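Local structure of Ice-binding protein isoform1a (7BWX) at residues A[9-14]-A[71-76]; A[170-175]-A[188-193]. The protein probably binds ice crystals through their prism planes, acting as an antifreeze protein of the ice-binding family, from a fungus, with a right-handed beta-helix fold. The protein carries 1 engineered substitution. All blocks are in the same frame, centred on the assembly; numbering follows the deposited sequence.

Contact 1: A[9-14]-A[71-76]; sequences LDLGAA and RTAFVA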
loop_
_atom_site.group_PDB
_atom_site.type_symbol
_atom_site.label_atom_id
_atom_site.label_comp_id
_atom_site.label_asym_id
_atom_site.label_seq_id
_atom_site.Cartn_x
_atom_site.Cartn_y
_atom_site.Cartn_z
ATOM N N LEU A 9 -7.626 -9.151 4.894
ATOM C CA LEU A 9 -6.836 -8.949 6.131
ATOM C C LEU A 9 -7.502 -7.849 6.958
ATOM O O LEU A 9 -7.841 -6.787 6.421
ATOM C CB LEU A 9 -5.408 -8.593 5.744
ATOM C CG LEU A 9 -4.695 -9.662 4.932
ATOM C CD1 LEU A 9 -3.366 -9.128 4.425
ATOM C CD2 LEU A 9 -4.489 -10.897 5.781
ATOM N N ASP A 10 -7.604 -8.044 8.260
ATOM C CA ASP A 10 -8.135 -7.001 9.154
ATOM C C ASP A 10 -6.986 -6.025 9.461
ATOM O O ASP A 10 -5.938 -6.492 9.957
ATOM C CB ASP A 10 -8.719 -7.687 10.385
ATOM C CG ASP A 10 -9.362 -6.728 11.376
ATOM O OD1 ASP A 10 -9.516 -5.504 11.070
ATOM O OD2 ASP A 10 -9.734 -7.231 12.449
ATOM N N LEU A 11 -7.176 -4.736 9.191
ATOM C CA LEU A 11 -6.117 -3.720 9.448
ATOM C C LEU A 11 -6.366 -3.068 10.811
ATOM O O LEU A 11 -5.548 -2.246 11.202
ATOM C CB LEU A 11 -6.107 -2.661 8.349
ATOM C CG LEU A 11 -5.673 -3.142 6.969
ATOM C CD1 LEU A 11 -5.714 -2.001 5.976
ATOM C CD2 LEU A 11 -4.308 -3.742 7.019
ATOM N N GLY A 12 -7.479 -3.401 11.477
ATOM C CA GLY A 12 -7.803 -2.866 12.807
ATOM C C GLY A 12 -7.692 -1.349 12.835
ATOM O O GLY A 12 -8.264 -0.655 11.967
ATOM N N ALA A 13 -6.932 -0.796 13.772
ATOM C CA ALA A 13 -6.864 0.662 13.931
ATOM C C ALA A 13 -6.052 1.286 12.791
ATOM O O ALA A 13 -6.142 2.517 12.668
ATOM C CB ALA A 13 -6.294 1.063 15.262
ATOM N N ALA A 14 -5.319 0.513 11.994
ATOM C CA ALA A 14 -4.561 1.063 10.834
ATOM C C ALA A 14 -5.520 1.412 9.679
ATOM O O ALA A 14 -5.086 2.080 8.732
ATOM C CB ALA A 14 -3.499 0.094 10.387
ATOM N N ARG A 71 1.283 -4.454 11.612
ATOM C CA ARG A 71 2.263 -5.562 11.621
ATOM C C ARG A 71 1.540 -6.897 11.764
ATOM O O ARG A 71 1.984 -7.868 11.130
ATOM C CB ARG A 71 3.305 -5.351 12.716
ATOM C CG ARG A 71 4.143 -4.102 12.533
ATOM C CD ARG A 71 4.824 -4.013 11.174
ATOM N NE ARG A 71 4.027 -3.211 10.228
ATOM C CZ ARG A 71 4.340 -3.067 8.940
ATOM N NH1 ARG A 71 5.369 -3.707 8.432
ATOM N NH2 ARG A 71 3.636 -2.267 8.165
ATOM N N THR A 72 0.475 -6.958 12.544
ATOM C CA THR A 72 -0.361 -8.169 12.682
ATOM C C THR A 72 -0.885 -8.575 11.284
ATOM O O THR A 72 -0.870 -9.771 10.903
ATOM C CB THR A 72 -1.489 -7.920 13.681
ATOM O OG1 THR A 72 -0.934 -7.556 14.963
ATOM C CG2 THR A 72 -2.416 -9.119 13.813
ATOM N N ALA A 73 -1.353 -7.599 10.518
ATOM C CA ALA A 73 -1.867 -7.831 9.154
ATOM C C ALA A 73 -0.717 -8.280 8.259
ATOM O O ALA A 73 -0.943 -9.162 7.419
ATOM C CB ALA A 73 -2.558 -6.574 8.641
ATOM N N PHE A 74 0.477 -7.674 8.375
ATOM C CA PHE A 74 1.653 -8.081 7.570
ATOM C C PHE A 74 1.926 -9.569 7.789
ATOM O O PHE A 74 2.109 -10.342 6.825
ATOM C CB PHE A 74 2.875 -7.240 7.917
ATOM C CG PHE A 74 4.080 -7.556 7.083
ATOM C CD1 PHE A 74 4.230 -7.013 5.817
ATOM C CD2 PHE A 74 5.031 -8.445 7.540
ATOM C CE1 PHE A 74 5.326 -7.340 5.040
ATOM C CE2 PHE A 74 6.147 -8.732 6.781
ATOM C CZ PHE A 74 6.277 -8.211 5.517
ATOM N N VAL A 75 1.998 -9.955 9.046
ATOM C CA VAL A 75 2.333 -11.350 9.448
ATOM C C VAL A 75 1.239 -12.282 8.903
ATOM O O VAL A 75 1.600 -13.326 8.296
ATOM C CB VAL A 75 2.513 -11.471 10.965
ATOM C CG1 VAL A 75 2.557 -12.934 11.400
ATOM C CG2 VAL A 75 3.777 -10.736 11.399
ATOM N N ALA A 76 -0.025 -11.908 9.051
ATOM C CA ALA A 76 -1.160 -12.749 8.586
ATOM C C ALA A 76 -1.105 -12.868 7.049
ATOM O O ALA A 76 -1.304 -13.955 6.502
ATOM C CB ALA A 76 -2.470 -12.156 9.052
#
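The flat peptide group between Asp10 and Leu11 presents its oxygen to the helix: Asp10 O lies 3.6 Å from Ala73 CB, a methyl that sits well off the peptide plane. A second flat group, the Asp10 carboxylate, serves the loop itself. Gly12 N approaches one of its faces and donates to Asp10 OD1 at 3.0 Å, coming in 55° out of the carboxylate plane, and so closes an Asx turn over Asp10 to Gly12, around Leu11.

No hydrogen bond joins 9-14 to 71-76; what holds them is close packing of two leucines against two alanines. Leu11 starts out away from the helix, but its CD2 branch swings back and meets Ala73 CB at 3.7 Å, on the same side of the peptide plane as that methyl. Leu9 straddles the next turn. Its CG is anti to the carbonyl carbon (chi1 -61°), and beyond it the two methyls part: CD1 rests 3.9 Å from Ala73 O, while CD2 reaches Ala76 CB at 4.0 Å. Ala73 and Ala76, three residues apart, thus offer small methyls that let the loop come near the helix backbone.

The same leucines also face the strands, Leu9 touching Phe154 and Ile156, Leu11 touching Asn172 and Ile174. Just past the turn, Ala13 N bonds to Asp69 of the helix. The N-terminal chain is thereby packed between helix 61-79 and the flank of the solenoid, in the right-handed beta-helix of the ice-binding family, where a helix runs alongside the solenoid.

Contact 2: A[170-175]-A[188-193]; sequences EGNVIA and NGALLA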
loop_
_atom_site.group_PDB
_atom_site.type_symbol
_atom_site.label_atom_id
_atom_site.label_comp_id
_atom_site.label_asym_id
_atom_site.label_seq_id
_atom_site.Cartn_x
_atom_site.Cartn_y
_atom_site.Cartn_z
ATOM N N GLU A 170 -3.883 1.055 -6.595
ATOM C CA GLU A 170 -5.085 0.737 -5.837
ATOM C C GLU A 170 -4.635 -0.303 -4.806
ATOM O O GLU A 170 -3.977 -1.295 -5.187
ATOM C CB GLU A 170 -6.196 0.207 -6.753
ATOM C CG GLU A 170 -6.625 1.205 -7.851
ATOM C CD GLU A 170 -7.672 2.215 -7.432
ATOM O OE1 GLU A 170 -8.352 1.957 -6.410
ATOM O OE2 GLU A 170 -7.839 3.252 -8.112
ATOM N N GLY A 171 -5.009 -0.081 -3.561
ATOM C CA GLY A 171 -4.856 -1.096 -2.524
ATOM C C GLY A 171 -4.024 -0.650 -1.325
ATOM O O GLY A 171 -3.533 0.479 -1.302
ATOM N N ASN A 172 -3.938 -1.553 -0.347
ATOM C CA ASN A 172 -3.219 -1.353 0.942
ATOM C C ASN A 172 -1.807 -1.911 0.788
ATOM O O ASN A 172 -1.649 -3.107 0.555
ATOM C CB ASN A 172 -4.027 -2.000 2.064
ATOM C CG ASN A 172 -5.419 -1.421 2.180
ATOM O OD1 ASN A 172 -5.574 -0.216 2.388
ATOM N ND2 ASN A 172 -6.428 -2.273 2.070
ATOM N N VAL A 173 -0.830 -1.025 0.806
ATOM C CA VAL A 173 0.587 -1.361 0.717
ATOM C C VAL A 173 1.042 -1.548 2.159
ATOM O O VAL A 173 1.093 -0.562 2.881
ATOM C CB VAL A 173 1.401 -0.291 -0.007
ATOM C CG1 VAL A 173 2.861 -0.708 -0.083
ATOM C CG2 VAL A 173 0.849 0.018 -1.411
ATOM N N ILE A 174 1.372 -2.783 2.520
ATOM C CA ILE A 174 1.915 -3.154 3.850
ATOM C C ILE A 174 3.329 -3.663 3.635
ATOM O O ILE A 174 3.524 -4.778 3.173
ATOM C CB ILE A 174 1.007 -4.153 4.551
ATOM C CG1 ILE A 174 -0.463 -3.783 4.370
ATOM C CG2 ILE A 174 1.424 -4.224 6.005
ATOM C CD1 ILE A 174 -1.412 -4.724 5.119
ATOM N N ALA A 175 4.283 -2.771 3.776
ATOM C CA ALA A 175 5.696 -3.084 3.532
ATOM C C ALA A 175 6.410 -3.410 4.847
ATOM O O ALA A 175 6.188 -2.732 5.841
ATOM C CB ALA A 175 6.352 -1.918 2.869
ATOM N N ASN A 188 -5.072 5.135 -4.256
ATOM C CA ASN A 188 -6.376 4.859 -3.635
ATOM C C ASN A 188 -6.165 3.639 -2.781
ATOM O O ASN A 188 -6.147 2.500 -3.313
ATOM C CB ASN A 188 -7.494 4.629 -4.668
ATOM C CG ASN A 188 -7.943 5.939 -5.311
ATOM O OD1 ASN A 188 -7.843 7.030 -4.709
ATOM N ND2 ASN A 188 -8.418 5.847 -6.546
ATOM N N GLY A 189 -5.932 3.897 -1.493
ATOM C CA GLY A 189 -5.517 2.853 -0.538
ATOM C C GLY A 189 -4.725 3.479 0.573
ATOM O O GLY A 189 -5.138 4.559 1.076
ATOM N N ALA A 190 -3.604 2.879 0.926
ATOM C CA ALA A 190 -2.858 3.265 2.141
ATOM C C ALA A 190 -1.412 2.827 2.026
ATOM O O ALA A 190 -1.156 1.852 1.317
ATOM C CB ALA A 190 -3.537 2.662 3.333
ATOM N N LEU A 191 -0.515 3.569 2.675
ATOM C CA LEU A 191 0.922 3.271 2.741
ATOM C C LEU A 191 1.283 2.945 4.196
ATOM O O LEU A 191 1.349 3.890 5.004
ATOM C CB LEU A 191 1.724 4.461 2.203
ATOM C CG LEU A 191 1.325 4.917 0.802
ATOM C CD1 LEU A 191 2.155 6.090 0.385
ATOM C CD2 LEU A 191 1.408 3.812 -0.229
ATOM N N LEU A 192 1.408 1.647 4.527
ATOM C CA LEU A 192 1.650 1.176 5.910
ATOM C C LEU A 192 3.043 0.549 5.964
ATOM O O LEU A 192 3.230 -0.630 5.541
ATOM C CB LEU A 192 0.547 0.178 6.282
ATOM C CG LEU A 192 -0.888 0.642 6.089
ATOM C CD1 LEU A 192 -1.845 -0.412 6.561
ATOM C CD2 LEU A 192 -1.200 1.934 6.816
ATOM N N ALA A 193 4.021 1.350 6.366
ATOM C CA ALA A 193 5.461 1.031 6.287
ATOM C C ALA A 193 5.941 0.446 7.607
ATOM O O ALA A 193 5.333 0.762 8.644
ATOM C CB ALA A 193 6.287 2.227 5.949
#
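Segments 170-175 and 188-193 run parallel and in register from Glu170 beside Asn188 to Ile174 beside Leu192, strands 172-175 and 190-192 passing 4.9 Å apart at 11°, with five backbone hydrogen bonds between the segments, from Gly171 N to Asn188 O (2.8 Å) as far as Ala175 N to Leu192 O.

At the corner Glu170 and Asn188 lie side by side, pointing the same way. The Glu170 chain bends at chi2 (-85°), and Asn188 ND2 donates to the syn side of Glu170 OE2 at 3.1 Å, somewhat out of the carboxylate plane. Amide and carboxylate planes are 62° apart, and Glu170 OE1 sits 3.3 Å from Asn188 CB. OE2 also takes a bond from His168 NE2; an alanine at Glu170 would probably leave both Asn188 ND2 and His168 without this shared acceptor.

Next come two stacked glycines, and a CB on Gly189 would clash with Gly171 O. Beyond them, residues in register pack side by side: Val173 CG2 meets Leu191 CD2 at 4.0 Å, both also touching Ile179 across the solenoid interior, while on the opposite face Asn172 OD1 lies 3.7 Å from Ala190 CB. On the face of Asn172 and Ala190, Ile174 CG1 lies 4.3 Å from Leu192 CD1 and packs against Phe74 and Ala73 of helix 61-79. In-register parallel ladders with residues stacked coil over coil are the signature of a beta-helix.

Contact 1 and contact 2 have centres about 11 Å apart and follow one another along the chain, the first pair closing before the second begins. Contact 2 is a buried stretch of the solenoid wall close to the centre of the molecule; contact 1 lies outside that wall, where helix 61-79 and the N-terminal loop cover it. Arg71 of the helix bridges the two: its NH1 bonds to Ala175 O at 2.9 Å, and NH2 makes a weak hydrogen bond to Leu192 O, gripping the ends of both neighbouring strands. Phe74 CD1 also packs 3.5 Å from Ile174 O. The helix is thus tied to the strand ends by Arg71, and the N-terminal loop is packed between helix and coils.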